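Local atomic coordinates of thiamine-monophosphate kinase (PDB entry 1VQV), a protein that binds ATP, magnesium ions and thiamine monophosphate and probably catalyses the ATP-dependent phosphorylation of thiamine monophosphate to thiamine diphosphate, the active form of vitamin B1. Residues Ile84-Pro89 against Ile126-Phe131; Val60-Ile65 against Glu109-Glu114; Asn68-Ile73 against Pro188-Asp193; Ala162-Leu167 against Gln183-Pro188. One frame throughout, in Å; residues are numbered along the deposited sequence.

Contact 1: residues Ile84-Pro89 against Ile126-Phe131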
loop_
_atom_site.group_PDB
_atom_site.type_symbol
_atom_site.label_atom_id
_atom_site.label_comp_id
_atom_site.label_asym_id
_atom_site.label_seq_id
_atom_site.Cartn_x
_atom_site.Cartn_y
_atom_site.Cartn_z
ATOM N N ILE B 84 -6.211 0.107 3.180
ATOM C CA ILE B 84 -6.273 -1.332 2.995
ATOM C C ILE B 84 -6.732 -1.742 1.610
ATOM O O ILE B 84 -7.856 -1.465 1.197
ATOM C CB ILE B 84 -7.187 -1.980 4.043
ATOM C CG1 ILE B 84 -6.595 -1.744 5.433
ATOM C CG2 ILE B 84 -7.343 -3.464 3.747
ATOM C CD1 ILE B 84 -7.343 -2.396 6.544
ATOM N N SER B 85 -5.837 -2.426 0.911
ATOM C CA SER B 85 -6.080 -2.891 -0.438
ATOM C C SER B 85 -6.350 -4.401 -0.427
ATOM O O SER B 85 -5.559 -5.184 0.102
ATOM C CB SER B 85 -4.859 -2.550 -1.305
ATOM O OG SER B 85 -5.086 -2.801 -2.675
ATOM N N LEU B 86 -7.476 -4.808 -1.006
ATOM C CA LEU B 86 -7.819 -6.222 -1.028
ATOM C C LEU B 86 -7.936 -6.843 -2.408
ATOM O O LEU B 86 -8.579 -6.290 -3.298
ATOM C CB LEU B 86 -9.132 -6.461 -0.276
ATOM C CG LEU B 86 -9.143 -6.251 1.237
ATOM C CD1 LEU B 86 -10.502 -6.648 1.760
ATOM C CD2 LEU B 86 -8.052 -7.099 1.902
ATOM N N ASN B 87 -7.285 -7.995 -2.568
ATOM C CA ASN B 87 -7.327 -8.785 -3.795
ATOM C C ASN B 87 -8.223 -9.957 -3.400
ATOM O O ASN B 87 -7.786 -10.856 -2.688
ATOM C CB ASN B 87 -5.942 -9.328 -4.152
ATOM C CG ASN B 87 -5.027 -8.284 -4.748
ATOM O OD1 ASN B 87 -3.892 -8.590 -5.111
ATOM N ND2 ASN B 87 -5.509 -7.047 -4.859
ATOM N N LEU B 88 -9.467 -9.956 -3.859
ATOM C CA LEU B 88 -10.393 -11.015 -3.483
ATOM C C LEU B 88 -10.937 -11.848 -4.637
ATOM O O LEU B 88 -11.237 -11.327 -5.709
ATOM C CB LEU B 88 -11.573 -10.405 -2.725
ATOM C CG LEU B 88 -11.207 -9.460 -1.580
ATOM C CD1 LEU B 88 -12.375 -8.533 -1.239
ATOM C CD2 LEU B 88 -10.792 -10.279 -0.393
ATOM N N PRO B 89 -11.065 -13.168 -4.432
ATOM C CA PRO B 89 -11.598 -14.051 -5.482
ATOM C C PRO B 89 -13.102 -13.748 -5.569
ATOM O O PRO B 89 -13.786 -13.701 -4.543
ATOM C CB PRO B 89 -11.328 -15.451 -4.928
ATOM C CG PRO B 89 -10.154 -15.248 -4.010
ATOM C CD PRO B 89 -10.487 -13.955 -3.326
ATOM N N ILE B 126 -6.712 -14.654 -2.159
ATOM C CA ILE B 126 -6.792 -13.518 -1.245
ATOM C C ILE B 126 -5.424 -12.886 -0.979
ATOM O O ILE B 126 -4.501 -13.530 -0.474
ATOM C CB ILE B 126 -7.437 -13.915 0.107
ATOM C CG1 ILE B 126 -8.845 -14.465 -0.128
ATOM C CG2 ILE B 126 -7.514 -12.701 1.023
ATOM C CD1 ILE B 126 -9.506 -15.121 1.106
ATOM N N GLY B 127 -5.299 -11.622 -1.359
ATOM C CA GLY B 127 -4.067 -10.895 -1.146
ATOM C C GLY B 127 -4.428 -9.675 -0.325
ATOM O O GLY B 127 -5.274 -8.890 -0.740
ATOM N N ILE B 128 -3.813 -9.530 0.847
ATOM C CA ILE B 128 -4.085 -8.393 1.706
ATOM C C ILE B 128 -2.850 -7.513 1.745
ATOM O O ILE B 128 -1.765 -7.972 2.084
ATOM C CB ILE B 128 -4.455 -8.832 3.138
ATOM C CG1 ILE B 128 -5.615 -9.823 3.097
ATOM C CG2 ILE B 128 -4.883 -7.627 3.947
ATOM C CD1 ILE B 128 -6.060 -10.308 4.444
ATOM N N SER B 129 -3.024 -6.248 1.383
ATOM C CA SER B 129 -1.925 -5.299 1.357
ATOM C C SER B 129 -2.339 -4.076 2.160
ATOM O O SER B 129 -3.276 -3.372 1.794
ATOM C CB SER B 129 -1.608 -4.926 -0.095
ATOM O OG SER B 129 -0.509 -4.042 -0.189
ATOM N N VAL B 130 -1.629 -3.824 3.252
ATOM C CA VAL B 130 -1.950 -2.713 4.136
ATOM C C VAL B 130 -0.897 -1.611 4.134
ATOM O O VAL B 130 0.310 -1.862 4.003
ATOM C CB VAL B 130 -2.119 -3.212 5.584
ATOM C CG1 VAL B 130 -3.428 -2.722 6.156
ATOM C CG2 VAL B 130 -2.037 -4.724 5.618
ATOM N N PHE B 131 -1.375 -0.386 4.301
ATOM C CA PHE B 131 -0.516 0.783 4.321
ATOM C C PHE B 131 -0.828 1.556 5.579
ATOM O O PHE B 131 -1.985 1.808 5.889
ATOM C CB PHE B 131 -0.803 1.639 3.085
ATOM C CG PHE B 131 -0.116 2.986 3.070
ATOM C CD1 PHE B 131 1.281 3.088 3.074
ATOM C CD2 PHE B 131 -0.877 4.156 2.959
ATOM C CE1 PHE B 131 1.908 4.337 2.959
ATOM C CE2 PHE B 131 -0.264 5.405 2.843
ATOM C CZ PHE B 131 1.128 5.499 2.840
#
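An antiparallel strand pair from the middle of the four-stranded sheet of the PurM-like N-terminal domain sets Ile-84, Ser-85, Leu-86 and Asn-87 beside Val-130, Ser-129, Ile-128 and Gly-127. The axes of the two strand segments approach to 4.9 Å, their N-to-C directions 169° apart. Ser-85 with Ser-129 and Asn-87 with Gly-127 are hydrogen-bonded pairs, each closed by two N-H...O=C bonds; Ser-85 N to Ser-129 O measures 2.9 Å. The non-hydrogen-bonded pairs supply the apolar face. Ile-84 and Val-130 lie side by side, with CG1 of the isoleucine against CG1 of the valine, and Leu-86 CD2 rests 3.8 Å from Ile-128 CG2. These branched chains suit a face covered by helices 57-73 and 94-111. On the face carrying Ser-85, Asn-87 and Ser-129, Ser-129 OG is hydrogen-bonded to Ser-129 OG of the second subunit, so a short hydroxyl side chain suits Ser-129 at the homodimer interface; Ser-85 OG makes a weak hydrogen bond to Asn-119. Gly-127 fits beside Asn-87 because a side chain on it would project from this same face, close to Asn-87 CB. Where strand 77-88 ends, the Pro-89 ring crosses Ile-126 at about a right angle, CD lying 3.6 Å from Ile-126 CG1. An alanine at Pro-89 would probably open a gap beside Ile-126 CG1, since ring atoms CG and CD would be gone, and free the backbone to turn about its N-CA bond. At this end Asn-87 O accepts the N-H of Gly-127 at 2.9 Å and also a CA-H...O contact from Ile-126 CA at 3.2 Å.

Contact 2: residues Val60-Ile65 against Glu109-Glu114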
loop_
_atom_site.group_PDB
_atom_site.type_symbol
_atom_site.label_atom_id
_atom_site.label_comp_id
_atom_site.label_asym_id
_atom_site.label_seq_id
_atom_site.Cartn_x
_atom_site.Cartn_y
_atom_site.Cartn_z
ATOM N N VAL B 60 -7.500 -12.462 10.936
ATOM C CA VAL B 60 -6.678 -12.032 9.800
ATOM C C VAL B 60 -6.829 -10.519 9.642
ATOM O O VAL B 60 -5.869 -9.819 9.330
ATOM C CB VAL B 60 -7.091 -12.745 8.458
ATOM C CG1 VAL B 60 -6.274 -12.198 7.293
ATOM C CG2 VAL B 60 -6.861 -14.247 8.563
ATOM N N GLY B 61 -8.044 -10.027 9.873
ATOM C CA GLY B 61 -8.312 -8.603 9.792
ATOM C C GLY B 61 -7.582 -7.851 10.884
ATOM O O GLY B 61 -7.100 -6.753 10.665
ATOM N N TRP B 62 -7.509 -8.443 12.070
ATOM C CA TRP B 62 -6.813 -7.827 13.188
ATOM C C TRP B 62 -5.314 -7.832 12.878
ATOM O O TRP B 62 -4.647 -6.817 12.977
ATOM C CB TRP B 62 -7.123 -8.593 14.488
ATOM C CG TRP B 62 -6.311 -8.159 15.695
ATOM C CD1 TRP B 62 -5.016 -8.511 15.983
ATOM C CD2 TRP B 62 -6.715 -7.251 16.727
ATOM N NE1 TRP B 62 -4.593 -7.875 17.117
ATOM C CE2 TRP B 62 -5.610 -7.093 17.597
ATOM C CE3 TRP B 62 -7.900 -6.552 17.000
ATOM C CZ2 TRP B 62 -5.651 -6.263 18.723
ATOM C CZ3 TRP B 62 -7.941 -5.728 18.116
ATOM C CH2 TRP B 62 -6.815 -5.590 18.967
ATOM N N LYS B 63 -4.793 -8.977 12.468
ATOM C CA LYS B 63 -3.384 -9.083 12.142
ATOM C C LYS B 63 -2.955 -8.076 11.068
ATOM O O LYS B 63 -1.888 -7.486 11.172
ATOM C CB LYS B 63 -3.072 -10.506 11.686
ATOM C CG LYS B 63 -1.609 -10.840 11.645
ATOM C CD LYS B 63 -1.411 -12.333 11.692
ATOM C CE LYS B 63 0.058 -12.693 11.624
ATOM N NZ LYS B 63 0.278 -14.165 11.668
ATOM N N ALA B 64 -3.784 -7.867 10.049
ATOM C CA ALA B 64 -3.439 -6.938 8.976
ATOM C C ALA B 64 -3.056 -5.568 9.525
ATOM O O ALA B 64 -2.127 -4.928 9.034
ATOM C CB ALA B 64 -4.594 -6.812 8.001
ATOM N N ILE B 65 -3.774 -5.120 10.543
ATOM C CA ILE B 65 -3.494 -3.840 11.172
ATOM C C ILE B 65 -2.344 -3.948 12.185
ATOM O O ILE B 65 -1.476 -3.085 12.252
ATOM C CB ILE B 65 -4.752 -3.303 11.878
ATOM C CG1 ILE B 65 -5.802 -2.925 10.829
ATOM C CG2 ILE B 65 -4.393 -2.119 12.784
ATOM C CD1 ILE B 65 -5.390 -1.824 9.888
ATOM N N GLU B 109 -9.709 0.498 16.695
ATOM C CA GLU B 109 -10.275 1.017 17.934
ATOM C C GLU B 109 -9.247 0.885 19.036
ATOM O O GLU B 109 -9.064 1.788 19.852
ATOM C CB GLU B 109 -11.522 0.240 18.339
ATOM C CG GLU B 109 -12.625 0.321 17.318
ATOM C CD GLU B 109 -13.875 -0.450 17.718
ATOM O OE1 GLU B 109 -13.748 -1.563 18.292
ATOM O OE2 GLU B 109 -14.985 0.058 17.433
ATOM N N PHE B 110 -8.563 -0.248 19.043
ATOM C CA PHE B 110 -7.561 -0.522 20.047
ATOM C C PHE B 110 -6.347 0.386 19.955
ATOM O O PHE B 110 -6.035 1.099 20.903
ATOM C CB PHE B 110 -7.100 -1.979 19.944
ATOM C CG PHE B 110 -6.230 -2.407 21.082
ATOM C CD1 PHE B 110 -6.783 -2.638 22.338
ATOM C CD2 PHE B 110 -4.856 -2.517 20.925
ATOM C CE1 PHE B 110 -5.986 -2.965 23.414
ATOM C CE2 PHE B 110 -4.046 -2.844 22.001
ATOM C CZ PHE B 110 -4.612 -3.067 23.247
ATOM N N TYR B 111 -5.659 0.341 18.815
ATOM C CA TYR B 111 -4.459 1.142 18.594
ATOM C C TYR B 111 -4.707 2.628 18.391
ATOM O O TYR B 111 -3.779 3.430 18.446
ATOM C CB TYR B 111 -3.690 0.588 17.410
ATOM C CG TYR B 111 -3.328 -0.864 17.573
ATOM C CD1 TYR B 111 -2.586 -1.295 18.669
ATOM C CD2 TYR B 111 -3.715 -1.809 16.622
ATOM C CE1 TYR B 111 -2.239 -2.624 18.810
ATOM C CE2 TYR B 111 -3.367 -3.142 16.757
ATOM C CZ TYR B 111 -2.629 -3.545 17.852
ATOM O OH TYR B 111 -2.267 -4.870 17.982
ATOM N N LYS B 112 -5.962 2.987 18.153
ATOM C CA LYS B 112 -6.346 4.383 17.967
ATOM C C LYS B 112 -5.841 4.977 16.656
ATOM O O LYS B 112 -5.277 6.079 16.630
ATOM C CB LYS B 112 -5.842 5.221 19.143
ATOM C CG LYS B 112 -6.392 4.769 20.464
ATOM C CD LYS B 112 -5.665 5.438 21.601
ATOM C CE LYS B 112 -6.197 4.945 22.946
ATOM N NZ LYS B 112 -5.443 5.543 24.077
ATOM N N CYS B 113 -6.031 4.228 15.577
ATOM C CA CYS B 113 -5.639 4.655 14.251
ATOM C C CYS B 113 -6.889 4.436 13.420
ATOM O O CYS B 113 -7.915 4.004 13.945
ATOM C CB CYS B 113 -4.485 3.802 13.717
ATOM S SG CYS B 113 -4.907 2.069 13.450
ATOM N N GLU B 114 -6.826 4.699 12.124
ATOM C CA GLU B 114 -8.033 4.532 11.341
ATOM C C GLU B 114 -7.807 4.268 9.883
ATOM O O GLU B 114 -6.792 4.669 9.312
ATOM C CB GLU B 114 -8.881 5.783 11.461
ATOM C CG GLU B 114 -8.118 7.007 11.041
ATOM C CD GLU B 114 -9.022 8.187 10.832
ATOM O OE1 GLU B 114 -8.500 9.312 10.621
ATOM O OE2 GLU B 114 -10.264 7.987 10.873
#
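Helix segment 60-65 faces the last turn of helix 94-111 at a distance set by large side chains: the CA atoms of Ile-65 and Tyr-111 are 9.0 Å apart and those of Trp-62 and Phe-110 10.0 Å. Beyond that turn Lys-112 takes a positive phi (70°), and the chain leaves the helix with Cys-113 directed back toward segment 60-65. Trp-62 spans much of the separation. With CG anti to the backbone N (chi1 172°), its indole extends to the other helix, where CH2 lies 3.8 Å from Phe-110 CB. Tyr-111 crosses the tryptophan side chain at about a right angle; its CE2 stands 4.2 Å above one face of the indole, displaced toward the rim, while its OH comes 3.7 Å from Trp-62 CZ2. The three rings form an aromatic cluster between two helices that cover the sheet of the PurM-like N-terminal domain. The ring planes are oblique, Trp-62 and Tyr-111 making 47°. Tryptophan and tyrosine suit this place because they fill the interval with carbon and still present a polar group, whereas Phe-110 is purely apolar: Trp-62 NE1 is hydrogen-bonded to Pro-188 O, and Tyr-111 OH to Ser-66 OG and Ala-190 N. Arg-187 adds a cation-pi contact on the indole. Deeper, toward the sheet, Ile-65 takes over. Its CG2 meets the edge of the Tyr-111 ring near the ring plane, 3.9 Å from CD2, as the two side chains slide past each other in opposite directions. The same methyl lies 4.3 Å from Cys-113 SG, a compact apolar group where Pro-79 and Cys-108 also pack.

Contact 3: residues Asn68-Ile73 against Pro188-Asp193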
loop_
_atom_site.group_PDB
_atom_site.type_symbol
_atom_site.label_atom_id
_atom_site.label_comp_id
_atom_site.label_asym_id
_atom_site.label_seq_id
_atom_site.Cartn_x
_atom_site.Cartn_y
_atom_site.Cartn_z
ATOM N N ASN B 68 1.480 -3.889 10.820
ATOM C CA ASN B 68 1.956 -2.557 10.487
ATOM C C ASN B 68 2.186 -1.688 11.702
ATOM O O ASN B 68 3.098 -0.867 11.718
ATOM C CB ASN B 68 0.989 -1.850 9.547
ATOM C CG ASN B 68 1.221 -2.227 8.128
ATOM O OD1 ASN B 68 2.354 -2.448 7.730
ATOM N ND2 ASN B 68 0.160 -2.297 7.347
ATOM N N VAL B 69 1.351 -1.866 12.719
ATOM C CA VAL B 69 1.464 -1.090 13.948
ATOM C C VAL B 69 2.751 -1.450 14.708
ATOM O O VAL B 69 3.386 -0.589 15.305
ATOM C CB VAL B 69 0.224 -1.328 14.862
ATOM C CG1 VAL B 69 0.402 -0.613 16.180
ATOM C CG2 VAL B 69 -1.042 -0.839 14.171
ATOM N N SER B 70 3.130 -2.721 14.664
ATOM C CA SER B 70 4.324 -3.198 15.343
ATOM C C SER B 70 5.622 -2.608 14.815
ATOM O O SER B 70 6.627 -2.598 15.518
ATOM C CB SER B 70 4.400 -4.720 15.275
ATOM O OG SER B 70 3.476 -5.296 16.178
ATOM N N ASP B 71 5.592 -2.134 13.572
ATOM C CA ASP B 71 6.750 -1.520 12.943
ATOM C C ASP B 71 6.816 -0.053 13.312
ATOM O O ASP B 71 7.897 0.474 13.590
ATOM C CB ASP B 71 6.656 -1.648 11.434
ATOM C CG ASP B 71 6.751 -3.069 10.977
ATOM O OD1 ASP B 71 7.735 -3.740 11.369
ATOM O OD2 ASP B 71 5.842 -3.512 10.233
ATOM N N VAL B 72 5.658 0.602 13.278
ATOM C CA VAL B 72 5.551 2.006 13.646
ATOM C C VAL B 72 5.941 2.125 15.115
ATOM O O VAL B 72 6.664 3.031 15.510
ATOM C CB VAL B 72 4.102 2.535 13.513
ATOM C CG1 VAL B 72 4.020 3.959 14.043
ATOM C CG2 VAL B 72 3.645 2.481 12.060
ATOM N N ILE B 73 5.450 1.191 15.918
ATOM C CA ILE B 73 5.711 1.175 17.347
ATOM C C ILE B 73 7.190 1.002 17.679
ATOM O O ILE B 73 7.718 1.679 18.552
ATOM C CB ILE B 73 4.812 0.072 18.026
ATOM C CG1 ILE B 73 3.793 0.760 18.915
ATOM C CG2 ILE B 73 5.629 -0.948 18.813
ATOM C CD1 ILE B 73 3.093 1.898 18.212
ATOM N N PRO B 188 -1.824 -11.485 17.054
ATOM C CA PRO B 188 -0.811 -10.858 17.907
ATOM C C PRO B 188 -1.204 -9.438 18.308
ATOM O O PRO B 188 -2.032 -8.824 17.654
ATOM C CB PRO B 188 0.437 -10.889 17.034
ATOM C CG PRO B 188 -0.124 -10.756 15.653
ATOM C CD PRO B 188 -1.315 -11.671 15.683
ATOM N N THR B 189 -0.636 -8.944 19.406
ATOM C CA THR B 189 -0.900 -7.584 19.878
ATOM C C THR B 189 0.408 -6.788 19.813
ATOM O O THR B 189 1.417 -7.191 20.385
ATOM C CB THR B 189 -1.437 -7.557 21.341
ATOM O OG1 THR B 189 -2.673 -8.279 21.422
ATOM C CG2 THR B 189 -1.697 -6.124 21.788
ATOM N N ALA B 190 0.399 -5.679 19.080
ATOM C CA ALA B 190 1.586 -4.853 18.969
ATOM C C ALA B 190 1.831 -4.241 20.339
ATOM O O ALA B 190 0.885 -3.931 21.068
ATOM C CB ALA B 190 1.378 -3.767 17.930
ATOM N N ARG B 191 3.103 -4.067 20.677
ATOM C CA ARG B 191 3.489 -3.510 21.959
ATOM C C ARG B 191 3.324 -2.015 21.971
ATOM O O ARG B 191 4.237 -1.279 22.324
ATOM C CB ARG B 191 4.932 -3.881 22.249
ATOM C CG ARG B 191 5.133 -5.366 22.236
ATOM C CD ARG B 191 4.011 -6.038 22.988
ATOM N NE ARG B 191 4.536 -6.833 24.088
ATOM C CZ ARG B 191 4.432 -6.508 25.368
ATOM N NH1 ARG B 191 3.808 -5.395 25.734
ATOM N NH2 ARG B 191 4.972 -7.295 26.279
ATOM N N ILE B 192 2.134 -1.566 21.600
ATOM C CA ILE B 192 1.874 -0.147 21.534
ATOM C C ILE B 192 2.039 0.468 22.904
ATOM O O ILE B 192 2.058 1.693 23.045
ATOM C CB ILE B 192 0.467 0.147 20.975
ATOM C CG1 ILE B 192 0.334 1.656 20.770
ATOM C CG2 ILE B 192 -0.604 -0.445 21.894
ATOM C CD1 ILE B 192 -0.891 2.092 20.036
ATOM N N ASP B 193 2.183 -0.401 23.902
ATOM C CA ASP B 193 2.385 -0.007 25.298
ATOM C C ASP B 193 3.859 0.309 25.623
ATOM O O ASP B 193 4.194 0.632 26.751
ATOM C CB ASP B 193 1.858 -1.114 26.229
ATOM C CG ASP B 193 2.612 -2.433 26.080
ATOM O OD1 ASP B 193 3.017 -2.808 24.965
ATOM O OD2 ASP B 193 2.788 -3.133 27.088
#
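Apolar packing carries the meeting of Val-69, Ser-70 and Ile-73 with Ala-190 and Ile-192. The small Ala-190 fits against the helix, its CA 4.8 Å from that of Ser-70. Its methyl also lies against the hydroxyl end of Ser-70. Val-69 CG1, set anti to its backbone N (chi1 175°), is the branch that meets the Ala-190 methyl, CB, at 3.7 Å. One turn on, Ile-73 crosses Ile-192 at about a right angle. Its CD1 lies 3.8 Å from Ile-192 CG1, its CG1 runs beside Ile-192 CA, and CG2 approaches the carbonyl O of Arg-191 at 3.8 Å. The long, branched Ile-73 can thus follow the loop round its bend, an inverse gamma turn centred on Arg-191. Segment 188-193 is the connection between helices 176-186 and 195-201, and here it joins the C-terminal end of helix 57-73, an element of the PurM-like N-terminal domain. The adjoining Asp-71 takes no part in this packing; its side chain touches Asp-27 and Thr-41, and it binds magnesium, so one short helical segment supplies both a metal ligand and a packing surface. The polar interactions lie within each segment or lead outside the pair. Ser-70 OG makes a weak hydrogen bond to Ser-66 O, which gives the hydroxyl a partner within its own helix. Arg-191 turns the end of its side chain away from the helix: NH1 forms a salt bridge with Asp-193 OD1 at 2.8 Å, reaching the syn lone pair with the oxygen 14° out of the guanidinium plane. NH2 forms a second salt bridge with Asp-278, and the two carboxylates would probably hold the guanidinium against rotation.

Contact 4: residues Ala162-Leu167 against Gln183-Pro188. With PO4 (phosphate ion), chain F.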
loop_
_atom_site.group_PDB
_atom_site.type_symbol
_atom_site.label_atom_id
_atom_site.label_comp_id
_atom_site.label_asym_id
_atom_site.label_seq_id
_atom_site.Cartn_x
_atom_site.Cartn_y
_atom_site.Cartn_z
ATOM N N ALA B 162 5.737 -21.777 17.270
ATOM C CA ALA B 162 5.119 -23.002 17.745
ATOM C C ALA B 162 3.649 -23.010 17.306
ATOM O O ALA B 162 3.091 -24.065 16.977
ATOM C CB ALA B 162 5.242 -23.097 19.277
ATOM N N GLY B 163 3.039 -21.822 17.292
ATOM C CA GLY B 163 1.649 -21.673 16.886
ATOM C C GLY B 163 1.414 -21.968 15.413
ATOM O O GLY B 163 0.411 -22.592 15.053
ATOM N N LEU B 164 2.325 -21.521 14.557
ATOM C CA LEU B 164 2.208 -21.768 13.129
ATOM C C LEU B 164 2.334 -23.266 12.865
ATOM O O LEU B 164 1.664 -23.824 11.989
ATOM C CB LEU B 164 3.301 -21.011 12.370
ATOM C CG LEU B 164 3.426 -21.332 10.874
ATOM C CD1 LEU B 164 2.076 -21.148 10.192
ATOM C CD2 LEU B 164 4.488 -20.433 10.244
ATOM N N GLU B 165 3.207 -23.913 13.629
ATOM C CA GLU B 165 3.422 -25.345 13.494
ATOM C C GLU B 165 2.192 -26.100 13.981
ATOM O O GLU B 165 1.823 -27.114 13.389
ATOM C CB GLU B 165 4.663 -25.774 14.278
ATOM C CG GLU B 165 5.986 -25.441 13.591
ATOM C CD GLU B 165 7.161 -25.506 14.552
ATOM O OE1 GLU B 165 7.161 -26.378 15.436
ATOM O OE2 GLU B 165 8.089 -24.695 14.424
ATOM N N LEU B 166 1.565 -25.609 15.053
ATOM C CA LEU B 166 0.356 -26.235 15.587
ATOM C C LEU B 166 -0.771 -26.071 14.549
ATOM O O LEU B 166 -1.593 -26.968 14.337
ATOM C CB LEU B 166 -0.054 -25.590 16.923
ATOM C CG LEU B 166 0.815 -25.800 18.173
ATOM C CD1 LEU B 166 0.168 -25.161 19.398
ATOM C CD2 LEU B 166 0.993 -27.279 18.423
ATOM N N LEU B 167 -0.814 -24.917 13.897
ATOM C CA LEU B 167 -1.821 -24.707 12.878
ATOM C C LEU B 167 -1.555 -25.692 11.751
ATOM O O LEU B 167 -2.463 -26.389 11.308
ATOM C CB LEU B 167 -1.753 -23.279 12.349
ATOM C CG LEU B 167 -2.327 -22.258 13.318
ATOM C CD1 LEU B 167 -2.101 -20.850 12.788
ATOM C CD2 LEU B 167 -3.817 -22.543 13.517
ATOM N N GLN B 183 -2.932 -18.295 19.107
ATOM C CA GLN B 183 -3.468 -16.957 19.175
ATOM C C GLN B 183 -2.358 -15.913 19.031
ATOM O O GLN B 183 -2.552 -14.887 18.389
ATOM C CB GLN B 183 -4.266 -16.804 20.483
ATOM C CG GLN B 183 -5.449 -17.806 20.539
ATOM C CD GLN B 183 -6.421 -17.628 21.717
ATOM O OE1 GLN B 183 -7.471 -18.296 21.777
ATOM N NE2 GLN B 183 -6.079 -16.737 22.652
ATOM N N ARG B 184 -1.186 -16.188 19.597
ATOM C CA ARG B 184 -0.050 -15.268 19.514
ATOM C C ARG B 184 0.433 -15.103 18.080
ATOM O O ARG B 184 1.034 -14.085 17.713
ATOM C CB ARG B 184 1.103 -15.776 20.390
ATOM C CG ARG B 184 1.059 -15.231 21.815
ATOM C CD ARG B 184 1.683 -16.146 22.855
ATOM N NE ARG B 184 1.073 -15.873 24.158
ATOM C CZ ARG B 184 1.136 -16.674 25.218
ATOM N NH1 ARG B 184 1.797 -17.822 25.165
ATOM N NH2 ARG B 184 0.495 -16.338 26.325
ATOM N N HIS B 185 0.159 -16.110 17.266
ATOM C CA HIS B 185 0.574 -16.081 15.880
ATOM C C HIS B 185 -0.534 -15.555 14.982
ATOM O O HIS B 185 -0.272 -14.868 14.004
ATOM C CB HIS B 185 1.004 -17.485 15.453
ATOM C CG HIS B 185 1.295 -17.612 13.994
ATOM N ND1 HIS B 185 0.349 -18.022 13.083
ATOM C CD2 HIS B 185 2.425 -17.384 13.286
ATOM C CE1 HIS B 185 0.881 -18.044 11.873
ATOM N NE2 HIS B 185 2.140 -17.661 11.969
ATOM N N LEU B 186 -1.775 -15.858 15.334
ATOM C CA LEU B 186 -2.910 -15.425 14.531
ATOM C C LEU B 186 -3.422 -14.026 14.875
ATOM O O LEU B 186 -3.700 -13.218 13.991
ATOM C CB LEU B 186 -4.054 -16.441 14.657
ATOM C CG LEU B 186 -4.602 -17.007 13.344
ATOM C CD1 LEU B 186 -3.446 -17.480 12.502
ATOM C CD2 LEU B 186 -5.553 -18.159 13.624
ATOM N N ARG B 187 -3.551 -13.750 16.167
ATOM C CA ARG B 187 -4.041 -12.465 16.643
ATOM C C ARG B 187 -3.019 -11.817 17.569
ATOM O O ARG B 187 -3.298 -11.614 18.747
ATOM C CB ARG B 187 -5.361 -12.652 17.406
ATOM C CG ARG B 187 -6.584 -12.055 16.738
ATOM C CD ARG B 187 -7.723 -11.741 17.730
ATOM N NE ARG B 187 -7.352 -10.673 18.662
ATOM C CZ ARG B 187 -8.166 -9.690 19.042
ATOM N NH1 ARG B 187 -9.401 -9.622 18.571
ATOM N NH2 ARG B 187 -7.756 -8.781 19.915
ATOM N N PRO B 188 -1.824 -11.485 17.054
ATOM C CA PRO B 188 -0.811 -10.858 17.907
ATOM C C PRO B 188 -1.204 -9.438 18.308
ATOM O O PRO B 188 -2.032 -8.824 17.654
ATOM C CB PRO B 188 0.437 -10.889 17.034
ATOM C CG PRO B 188 -0.124 -10.756 15.653
ATOM C CD PRO B 188 -1.315 -11.671 15.683
HETATM P P PO4 F . -11.368 -12.998 17.828
HETATM O O1 PO4 F . -11.488 -12.735 19.287
HETATM O O2 PO4 F . -10.496 -14.177 17.604
HETATM O O3 PO4 F . -12.718 -13.265 17.258
HETATM O O4 PO4 F . -10.770 -11.811 17.157
#
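One face of the His-185 imidazole is covered by Leu-164, whose CB makes a CH-pi contact 3.8 Å from the ring centroid and 20° off the normal. This CB is offset toward the rim and nearest to NE2, while Leu-164 CD1 reaches CE1 at 3.7 Å. Leu-167 CD1 meets the ring obliquely, 3.8 Å from ND1. The second flat group, the Arg-187 guanidinium, has oxygen O4 of a phosphate ion at its edge, near its plane: NH1 donates to O4 at 2.9 Å with an N-H...O angle of 161°. That ion probably comes from the crystallisation liquor. The His-185 side chain leaves its backbone toward helix 159-168, with CG anti to the backbone N (chi1 173°), and its ring packs on Leu-164. Gly-163 lets the helices come close here, its CA 4.5 Å from His-185 CB. Beside the ring, Leu-167 CD1 also packs on Leu-186 CD1 at 3.6 Å, and both leucines touch Tyr-55. An alanine at His-185 would probably open a gap between the helices, with Leu-164 CB and CD1 deprived of the ring they rest on. The whole is helix-on-helix packing between two successive helices, 159-168 and 176-186, meeting over a glycine.

How the contacts relate
Helix 57-73 ties the four contacts together. Its first part lies in contact 2 and packs on the strands of contact 1; the centres of contacts 1 and 2 lie about 15 Å apart. Its last part belongs to contact 3, about 10 Å from contact 2 centre to centre. Contacts 1 and 2 alternate along the chain within the PurM-like N-terminal domain. Contact 3 brings that domain together with a loop from much later in the sequence. Contact 4 comes just before that loop, with which it shares Pro-188, and Lys-63 of contact 2 probably hydrogen-bonds through NZ to His-185 O of contact 4. The same helix, which carries the magnesium ligand Asp-71, thus joins the sheet at the dimer interface to the later helices.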